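Local coordinates for protein glutathione peroxidase (Trypanosoma cruzi, PDB 3E0U) that probably reduces peroxides, acting as a thiol-dependent peroxidase of the glutathione peroxidase family with a thioredoxin fold, at residues A47-L50 against Y51-K55; D152-K155 against K156-L160. One frame throughout, in Å; residues are numbered along the deposited sequence.

Contact 1. Residues A47-L50 against Y51-K55; sequences ATTL and YNKYK
The carbonyl oxygen of T48 takes two donors from N52, and they reach it from opposite faces of the carbonyl plane. This happens between the middle and the C-terminal end of helix 43-54, the connecting helix of the beta-alpha-beta unit 28-33, 43-54, 60-65 in the thioredoxin fold. N52 N gives T48 O the regular helical bond at 3.0 Å. N52 ND2, at 2.8 Å from T48 O, gives the other; it is less straight, with an N-H...O angle of 132°, and T48 O lies out of the amide plane. The amide can turn back along the helix because CG of N52 is anti to its carbonyl carbon (chi1 -72°). T48 CG2 lies beside ND2, so a methyl and an amide share this flank. One residue on, T49 and K53 run side by side, joined by the bond from K53 N to T49 O at 2.8 Å.

On the buried flank, L50 CD2 packs against the CD2-CE2 side of the Y54 ring, 3.8 Å from Y54 CE2. L50 O lies at that ring's edge, near its plane, 3.5 Å from Y54 CD2, and also accepts the backbone N-H of Y54. Further out, the hydroxyls of T48 and T49 bond to the carbonyls of Y44 and E45 one turn earlier. L50 rests on L29 of the sheet and on I153 of helix 150-157, while Y51 lies against T60 and V61. Both K53 NZ and Y54 OH turn to the carboxylate of E154, and K53 CB stands 3.3 Å above the plane of the Y54 ring, offset toward its rim.

Contact 2. Residues D152-K155 against K156-L160; sequences DIEK and KLLPL
I153 O is approached by two successive backbone amides near the C-terminal end of helix 150-157: L157 N at 3.0 Å, close to straight at 156°, and K156 N at 3.3 Å in a weak, bent bond. The next bond along runs from L158 N to E154 O, at 2.9 Å. After that the pattern cannot continue, since P159 has no N-H to offer K155 O; its CD packs there instead, 3.4 Å from K155 O. The chain then turns, with L160 N bonded to L157 O.

Around these bonds the side chains follow the helix. L158 folds back beside the carbonyl that its own N-H holds: its CG lies 3.4 Å from E154 O and its CD1 3.7 Å from E154 CB. CG of L158, anti to the carbonyl carbon (chi1 -64°), brings the branch there. E154 is extended beyond CG, which carries its carboxylate across to K53 and Y54 of helix 43-54. E151 OE2 is close to E154 OE1, a like-charge pair that might raise the pKa of one or both carboxylates, an effect K53 would be expected to offset for E154.

I153 touches T46 and L50 of helix 43-54 and F144 of strand 140-144, L157 meets Y54 and P27, and K156 touches L133 and F144, so the helix joins its neighbour to the antiparallel side of the sheet.

How the contacts relate
Contact 1 comes first along the chain and contact 2 follows about 100 residues later, yet their centres are only about 12 Å apart. Helix 43-54 links the parallel strands 28-33 and 60-65, whereas helix 150-157 follows the antiparallel strands 131-134 and 140-144; together they cover one face of the four-stranded sheet, as expected of a thioredoxin fold. The two helices touch directly: K53 NZ forms a salt bridge to E154 OE2 at 2.9 Å, L50 CD1 meets I153 CG2 at 3.5 Å, and Y54 CE1 meets L158 CD2 at 3.6 Å. The interface thus ties the two halves of the fold together, away from the predicted active-site C37.

Contact 1. Residues A47-L50 against Y51-K55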
# COMPACT_ATOMS: atom_id res chain seq x y z
N ALA A 47 -2.80 7.80 -5.60
CA ALA A 47 -1.73 7.63 -4.63
C ALA A 47 -1.00 8.95 -4.30
O ALA A 47 -0.88 9.34 -3.13
CB ALA A 47 -0.77 6.64 -5.12
N THR A 48 -0.48 9.60 -5.35
CA THR A 48 0.15 10.91 -5.31
C THR A 48 -0.78 12.03 -4.78
O THR A 48 -0.33 12.90 -4.04
CB THR A 48 0.60 11.24 -6.73
OG1 THR A 48 1.48 10.20 -7.17
CG2 THR A 48 1.32 12.60 -6.83
N THR A 49 -2.04 12.07 -5.22
CA THR A 49 -2.98 13.03 -4.67
C THR A 49 -3.14 12.84 -3.15
O THR A 49 -2.84 13.75 -2.38
CB THR A 49 -4.37 12.99 -5.35
OG1 THR A 49 -4.21 13.26 -6.75
CG2 THR A 49 -5.31 14.07 -4.76
N LEU A 50 -3.50 11.63 -2.72
CA LEU A 50 -3.68 11.39 -1.31
C LEU A 50 -2.44 11.67 -0.49
O LEU A 50 -2.56 12.05 0.64
CB LEU A 50 -4.18 9.97 -1.05
CG LEU A 50 -5.60 9.76 -1.52
CD1 LEU A 50 -5.84 8.27 -1.68
CD2 LEU A 50 -6.57 10.43 -0.53
N TYR A 51 -1.28 11.34 -1.02
CA TYR A 51 -0.01 11.52 -0.34
C TYR A 51 0.27 13.01 -0.14
O TYR A 51 0.76 13.45 0.90
CB TYR A 51 1.10 10.83 -1.13
CG TYR A 51 2.47 11.04 -0.55
CD1 TYR A 51 2.86 10.41 0.65
CD2 TYR A 51 3.40 11.87 -1.17
CE1 TYR A 51 4.12 10.67 1.26
CE2 TYR A 51 4.64 12.12 -0.60
CZ TYR A 51 5.00 11.47 0.60
OH TYR A 51 6.23 11.70 1.15
N ASN A 52 -0.07 13.82 -1.15
CA ASN A 52 0.10 15.26 -1.05
C ASN A 52 -1.00 15.97 -0.23
O ASN A 52 -0.72 16.94 0.48
CB ASN A 52 0.33 15.89 -2.44
CG ASN A 52 1.71 15.58 -3.02
OD1 ASN A 52 2.73 16.02 -2.48
ND2 ASN A 52 1.75 14.81 -4.10
N LYS A 53 -2.24 15.49 -0.31
CA LYS A 53 -3.33 16.17 0.40
C LYS A 53 -3.19 15.94 1.91
O LYS A 53 -3.40 16.86 2.72
CB LYS A 53 -4.72 15.68 -0.06
CG LYS A 53 -5.34 16.36 -1.26
CD LYS A 53 -6.51 17.26 -0.89
CE LYS A 53 -7.76 16.47 -0.46
NZ LYS A 53 -8.71 16.14 -1.58
N TYR A 54 -2.66 14.77 2.27
CA TYR A 54 -2.73 14.33 3.63
C TYR A 54 -1.44 14.04 4.39
O TYR A 54 -1.50 13.83 5.62
CB TYR A 54 -3.65 13.10 3.67
CG TYR A 54 -5.07 13.46 3.28
CD1 TYR A 54 -5.82 14.31 4.09
CD2 TYR A 54 -5.59 13.12 2.03
CE1 TYR A 54 -7.08 14.75 3.71
CE2 TYR A 54 -6.86 13.54 1.65
CZ TYR A 54 -7.60 14.33 2.50
OH TYR A 54 -8.86 14.76 2.17
N LYS A 55 -0.28 14.10 3.73
CA LYS A 55 0.95 13.71 4.44
C LYS A 55 1.21 14.58 5.66
O LYS A 55 1.58 14.07 6.72
CB LYS A 55 2.17 13.70 3.51
CG LYS A 55 2.47 15.01 2.85
CD LYS A 55 3.31 14.78 1.61
CE LYS A 55 4.79 14.83 1.92
NZ LYS A 55 5.12 16.20 2.36

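Contact 2. Residues D152-K155 against K156-L160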
# COMPACT_ATOMS: atom_id res chain seq x y z
N ASP A 152 -13.37 8.25 -2.74
CA ASP A 152 -13.77 6.97 -2.20
C ASP A 152 -12.84 6.52 -1.09
O ASP A 152 -13.31 5.96 -0.09
CB ASP A 152 -14.01 5.92 -3.28
CG ASP A 152 -15.46 5.94 -3.76
OD1 ASP A 152 -16.38 6.11 -2.91
OD2 ASP A 152 -15.69 5.77 -4.98
N ILE A 153 -11.57 6.89 -1.21
CA ILE A 153 -10.57 6.59 -0.17
C ILE A 153 -10.74 7.54 1.04
O ILE A 153 -10.59 7.11 2.19
CB ILE A 153 -9.10 6.58 -0.72
CG1 ILE A 153 -8.95 5.45 -1.75
CG2 ILE A 153 -8.06 6.54 0.47
CD1 ILE A 153 -7.59 5.24 -2.28
N GLU A 154 -11.18 8.78 0.78
CA GLU A 154 -11.35 9.78 1.84
C GLU A 154 -12.51 9.47 2.83
O GLU A 154 -12.43 9.81 4.02
CB GLU A 154 -11.45 11.19 1.25
CG GLU A 154 -10.08 11.74 0.84
CD GLU A 154 -10.18 12.99 0.01
OE1 GLU A 154 -11.18 13.13 -0.70
OE2 GLU A 154 -9.26 13.82 0.02
N LYS A 155 -13.59 8.89 2.30
CA LYS A 155 -14.70 8.41 3.09
C LYS A 155 -14.20 7.58 4.29
O LYS A 155 -14.70 7.75 5.40
CB LYS A 155 -15.66 7.56 2.23
CG LYS A 155 -16.78 8.30 1.55
CD LYS A 155 -17.78 7.30 0.91
CE LYS A 155 -18.67 6.54 1.93
NZ LYS A 155 -20.12 7.01 2.04
N LYS A 156 -13.29 6.63 4.06
CA LYS A 156 -12.72 5.80 5.15
C LYS A 156 -11.51 6.44 5.89
O LYS A 156 -11.38 6.31 7.11
CB LYS A 156 -12.31 4.43 4.62
CG LYS A 156 -13.28 3.81 3.63
CD LYS A 156 -14.68 3.54 4.22
CE LYS A 156 -15.49 2.58 3.23
NZ LYS A 156 -16.95 2.29 3.76
N LEU A 157 -10.68 7.18 5.16
CA LEU A 157 -9.47 7.82 5.69
C LEU A 157 -9.66 9.05 6.61
O LEU A 157 -9.00 9.15 7.65
CB LEU A 157 -8.53 8.13 4.52
CG LEU A 157 -7.06 8.57 4.67
CD1 LEU A 157 -6.75 9.91 4.00
CD2 LEU A 157 -6.59 8.50 6.11
N LEU A 158 -10.56 9.98 6.27
CA LEU A 158 -10.77 11.18 7.11
C LEU A 158 -11.21 10.94 8.58
O LEU A 158 -10.95 11.80 9.45
CB LEU A 158 -11.71 12.17 6.41
CG LEU A 158 -11.10 12.74 5.11
CD1 LEU A 158 -12.25 13.27 4.20
CD2 LEU A 158 -10.09 13.84 5.45
N PRO A 159 -11.99 9.86 8.85
CA PRO A 159 -12.17 9.49 10.26
C PRO A 159 -10.98 8.71 10.90
O PRO A 159 -11.15 8.18 12.01
CB PRO A 159 -13.43 8.61 10.25
CG PRO A 159 -14.01 8.71 8.89
CD PRO A 159 -12.88 9.10 7.97
N LEU A 160 -9.82 8.61 10.22
CA LEU A 160 -8.59 8.01 10.77
C LEU A 160 -7.49 9.05 11.07
O LEU A 160 -6.43 8.71 11.70
CB LEU A 160 -8.01 6.88 9.87
CG LEU A 160 -8.78 5.57 9.61
CD1 LEU A 160 -8.00 4.50 8.86
CD2 LEU A 160 -9.26 5.01 10.94